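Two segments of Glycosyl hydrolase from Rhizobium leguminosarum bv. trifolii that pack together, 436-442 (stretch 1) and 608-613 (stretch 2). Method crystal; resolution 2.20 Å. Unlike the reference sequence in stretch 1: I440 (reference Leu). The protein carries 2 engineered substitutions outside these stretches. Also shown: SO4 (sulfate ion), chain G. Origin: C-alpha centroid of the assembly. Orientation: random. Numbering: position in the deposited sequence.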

ATOM      1  N   GLY A 436     -32.579   4.762 -11.729  1.00 53.35           N
ATOM      2  CA  GLY A 436     -32.212   6.037 -11.106  1.00 48.84           C
ATOM      3  C   GLY A 436     -30.906   6.502 -11.719  1.00 48.14           C
ATOM      4  O   GLY A 436     -30.257   5.729 -12.422  1.00 51.87           O
ATOM      5  N   ARG A 437     -30.561   7.757 -11.482  1.00 43.46           N
ATOM      6  CA  ARG A 437     -29.369   8.396 -12.011  1.00 44.81           C
ATOM      7  C   ARG A 437     -28.125   7.726 -11.431  1.00 38.95           C
ATOM      8  O   ARG A 437     -28.030   7.458 -10.219  1.00 37.01           O
ATOM      9  CB  ARG A 437     -29.185   9.830 -11.520  1.00 48.38           C
ATOM     10  CG  ARG A 437     -29.968  10.963 -12.093  1.00 55.70           C
ATOM     11  CD  ARG A 437     -29.944  12.102 -11.055  1.00 59.10           C
ATOM     12  NE  ARG A 437     -29.088  13.225 -11.401  1.00 59.32           N
ATOM     13  CZ  ARG A 437     -28.492  14.057 -10.532  1.00 59.46           C
ATOM     14  NH1 ARG A 437     -28.581  13.906  -9.216  1.00 54.83           N
ATOM     15  NH2 ARG A 437     -27.739  15.047 -10.999  1.00 60.95           N
ATOM     16  N   HIS A 438     -27.129   7.611 -12.273  1.00 37.52           N
ATOM     17  CA  HIS A 438     -25.800   7.181 -11.851  1.00 36.69           C
ATOM     18  C   HIS A 438     -24.782   8.085 -12.466  1.00 36.17           C
ATOM     19  O   HIS A 438     -24.982   8.626 -13.578  1.00 37.89           O
ATOM     20  CB  HIS A 438     -25.559   5.758 -12.321  1.00 38.31           C
ATOM     21  CG  HIS A 438     -26.383   4.759 -11.604  1.00 39.23           C
ATOM     22  ND1 HIS A 438     -25.905   4.021 -10.539  1.00 43.33           N
ATOM     23  CD2 HIS A 438     -27.664   4.383 -11.774  1.00 40.85           C
ATOM     24  CE1 HIS A 438     -26.856   3.213 -10.104  1.00 41.67           C
ATOM     25  NE2 HIS A 438     -27.936   3.426 -10.823  1.00 41.73           N
ATOM     26  N   ALA A 439     -23.654   8.178 -11.788  1.00 34.32           N
ATOM     27  CA  ALA A 439     -22.486   8.902 -12.291  1.00 33.29           C
ATOM     28  C   ALA A 439     -21.391   7.885 -12.632  1.00 32.80           C
ATOM     29  O   ALA A 439     -21.187   6.883 -11.906  1.00 32.36           O
ATOM     30  CB  ALA A 439     -21.991   9.880 -11.255  1.00 31.96           C
ATOM     31  N   ILE A 440     -20.745   8.119 -13.772  1.00 32.24           N
ATOM     32  CA  ILE A 440     -19.647   7.285 -14.255  1.00 33.17           C
ATOM     33  C   ILE A 440     -18.353   8.087 -14.108  1.00 31.78           C
ATOM     34  O   ILE A 440     -18.249   9.152 -14.713  1.00 32.81           O
ATOM     35  CB  ILE A 440     -19.861   6.886 -15.713  1.00 34.48           C
ATOM     36  CG1 ILE A 440     -21.220   6.190 -15.876  1.00 36.13           C
ATOM     37  CG2 ILE A 440     -18.724   5.958 -16.194  1.00 34.12           C
ATOM     38  CD1 ILE A 440     -21.619   5.998 -17.356  1.00 38.78           C
ATOM     39  N   CYS A 441     -17.409   7.585 -13.292  1.00 31.45           N
ATOM     40  CA  CYS A 441     -16.104   8.182 -13.064  1.00 33.03           C
ATOM     41  C   CYS A 441     -15.068   7.223 -13.610  1.00 33.51           C
ATOM     42  O   CYS A 441     -15.098   6.043 -13.268  1.00 32.48           O
ATOM     43  CB  CYS A 441     -15.794   8.406 -11.559  1.00 36.22           C
ATOM     44  SG  CYS A 441     -17.199   9.158 -10.693  1.00 43.99           S
ATOM     45  N   LEU A 442     -14.193   7.734 -14.486  1.00 31.55           N
ATOM     46  CA  LEU A 442     -13.153   6.940 -15.102  1.00 31.33           C
ATOM     47  C   LEU A 442     -11.796   7.483 -14.689  1.00 29.92           C
ATOM     48  O   LEU A 442     -11.456   8.596 -15.038  1.00 31.75           O
ATOM     49  CB  LEU A 442     -13.288   6.992 -16.611  1.00 30.37           C
ATOM     50  CG  LEU A 442     -14.673   6.663 -17.158  1.00 32.28           C
ATOM     51  CD1 LEU A 442     -14.755   7.076 -18.613  1.00 33.58           C
ATOM     52  CD2 LEU A 442     -15.039   5.202 -16.972  1.00 33.28           C
ATOM     53  N   ASP A 608     -19.177  15.048  -4.409  1.00 35.26           N
ATOM     54  CA  ASP A 608     -19.590  13.771  -4.893  1.00 36.41           C
ATOM     55  C   ASP A 608     -19.530  13.791  -6.423  1.00 37.04           C
ATOM     56  O   ASP A 608     -19.272  14.833  -7.047  1.00 35.07           O
ATOM     57  CB  ASP A 608     -20.948  13.355  -4.351  1.00 38.08           C
ATOM     58  CG  ASP A 608     -22.107  14.226  -4.832  1.00 38.98           C
ATOM     59  OD1 ASP A 608     -21.979  14.959  -5.829  1.00 39.84           O
ATOM     60  OD2 ASP A 608     -23.171  14.139  -4.166  1.00 41.61           O
ATOM     61  N   ALA A 609     -19.816  12.656  -7.019  1.00 37.20           N
ATOM     62  CA  ALA A 609     -19.703  12.552  -8.472  1.00 37.88           C
ATOM     63  C   ALA A 609     -20.838  13.295  -9.211  1.00 39.63           C
ATOM     64  O   ALA A 609     -20.751  13.504 -10.414  1.00 39.42           O
ATOM     65  CB  ALA A 609     -19.625  11.084  -8.876  1.00 37.65           C
ATOM     66  N   PHE A 610     -21.868  13.751  -8.488  1.00 38.50           N
ATOM     67  CA  PHE A 610     -22.918  14.555  -9.080  1.00 38.78           C
ATOM     68  C   PHE A 610     -22.597  16.053  -8.992  1.00 40.93           C
ATOM     69  O   PHE A 610     -23.443  16.842  -9.259  1.00 41.79           O
ATOM     70  CB  PHE A 610     -24.273  14.185  -8.455  1.00 37.70           C
ATOM     71  CG  PHE A 610     -24.591  12.737  -8.615  1.00 37.28           C
ATOM     72  CD1 PHE A 610     -24.087  11.809  -7.734  1.00 37.83           C
ATOM     73  CD2 PHE A 610     -25.296  12.288  -9.714  1.00 38.81           C
ATOM     74  CE1 PHE A 610     -24.324  10.465  -7.901  1.00 37.14           C
ATOM     75  CE2 PHE A 610     -25.517  10.933  -9.901  1.00 37.42           C
ATOM     76  CZ  PHE A 610     -25.026  10.032  -8.995  1.00 37.14           C
ATOM     77  N   GLY A 611     -21.372  16.429  -8.623  1.00 42.43           N
ATOM     78  CA  GLY A 611     -20.989  17.810  -8.452  1.00 43.97           C
ATOM     79  C   GLY A 611     -21.427  18.492  -7.140  1.00 44.86           C
ATOM     80  O   GLY A 611     -21.167  19.655  -6.976  1.00 45.25           O
ATOM     81  N   ARG A 612     -22.050  17.792  -6.197  1.00 42.71           N
ATOM     82  CA  ARG A 612     -22.488  18.469  -4.978  1.00 43.88           C
ATOM     83  C   ARG A 612     -21.356  18.584  -3.950  1.00 44.22           C
ATOM     84  O   ARG A 612     -20.673  17.614  -3.678  1.00 45.61           O
ATOM     85  CB  ARG A 612     -23.682  17.755  -4.363  1.00 44.12           C
ATOM     86  CG  ARG A 612     -24.895  17.744  -5.291  1.00 45.95           C
ATOM     87  CD  ARG A 612     -26.029  16.893  -4.730  1.00 46.12           C
ATOM     88  NE  ARG A 612     -25.619  15.478  -4.698  1.00 47.99           N
ATOM     89  CZ  ARG A 612     -26.405  14.436  -4.959  1.00 46.66           C
ATOM     90  NH1 ARG A 612     -27.671  14.584  -5.289  1.00 45.96           N
ATOM     91  NH2 ARG A 612     -25.918  13.212  -4.838  1.00 46.96           N
ATOM     92  N   ARG A 613     -21.193  19.769  -3.395  1.00 44.09           N
ATOM     93  CA  ARG A 613     -20.229  20.050  -2.339  1.00 47.93           C
ATOM     94  C   ARG A 613     -20.784  19.696  -0.993  1.00 44.27           C
ATOM     95  O   ARG A 613     -21.954  19.884  -0.754  1.00 44.35           O
ATOM     96  CB  ARG A 613     -19.837  21.525  -2.323  1.00 51.93           C
ATOM     97  CG  ARG A 613     -18.487  21.720  -1.649  1.00 59.80           C
ATOM     98  CD  ARG A 613     -17.993  23.171  -1.500  1.00 63.65           C
ATOM     99  NE  ARG A 613     -18.863  24.180  -0.880  1.00 68.77           N
ATOM    100  CZ  ARG A 613     -19.444  24.131   0.315  1.00 71.25           C
ATOM    101  NH1 ARG A 613     -19.363  23.069   1.090  1.00 74.59           N
ATOM    102  NH2 ARG A 613     -20.171  25.157   0.729  1.00 73.63           N
TER
HETATM  103  S   SO4 G 706     -20.359  25.053  -4.919  1.00118.48           S
HETATM  104  O1  SO4 G 706     -21.260  25.777  -5.852  1.00122.87           O
HETATM  105  O2  SO4 G 706     -20.614  23.599  -5.020  1.00117.46           O
HETATM  106  O3  SO4 G 706     -18.950  25.340  -5.275  1.00117.42           O
HETATM  107  O4  SO4 G 706     -20.612  25.498  -3.528  1.00120.73           O
HETATM  108  O   HOH W   1     -25.763  16.513 -10.855  1.00 58.48           O

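A strand and an irregular loop can pack together without any direct hydrogen bond between them, here through a compact, largely apolar contact with a loop that is braced from within. The contact between 436-442 and 608-613 of this glycosyl hydrolase, which buries 286 Å² in all, illustrates the principle.

F610 covers the most surface. With chi1 at m, its ring lies against the strand, and the CB of A439 sits over one face, 4.0 Å from the F610 ring centroid and only 20° off the ring normal, a good CH-pi geometry. The tip of the ring also reaches the strand backbone: F610 CZ is 3.6 Å from A439 N, and F610 CE2 is 3.9 Å from H438 C. The methyl group of A439 suits its place: it lies over the ring face and also touches A609 CB.

The strand's alternation determines which side chains face the loop. R437, A439 and C441 direct their CA-to-CB bonds toward the loop, whereas those of H438 and I440 point away. A439 and A609 are the register pair, their CA atoms 6.0 Å apart, and their CB atoms meet at 3.6 Å. C441 SG extends the buried apolar patch, also lying 3.6 Å from A609 CB. Small side chains on both sides thus accompany a close approach of the two backbones here.

R437 contributes the second-largest area, at the exposed end of the contact. F610 CD2 lies over one face of its guanidinium, 3.7 Å from R437 NH1, so the flat cationic group covers part of the aromatic side chain while remaining able to hydrogen-bond. One water supplies a polar link between the stretches: it donates to F610 O at 2.8 Å and accepts a weak hydrogen bond from R437 NH2 at 2.5 Å. The arrangement has a cost, since R437 NH1 and R612 NH1, both in positively charged groups, lie 4.1 Å apart; each is hydrogen-bonded elsewhere in the structure.

The loop holds its shape through a type I turn from D608 to G611, closed by G611 N to D608 O at 3.1 Å. The positive phi of G611 favours glycine. D608 does not touch the strand, but its carboxylate braces the loop: OD1 accepts from R612 N at 2.9 Å and, weakly, from F610 N at 2.9 Å, while D608 OD2 forms a salt bridge with R612 NE at 2.8 Å. Internal polar bonds therefore support the segment that carries A609 and F610 to the strand.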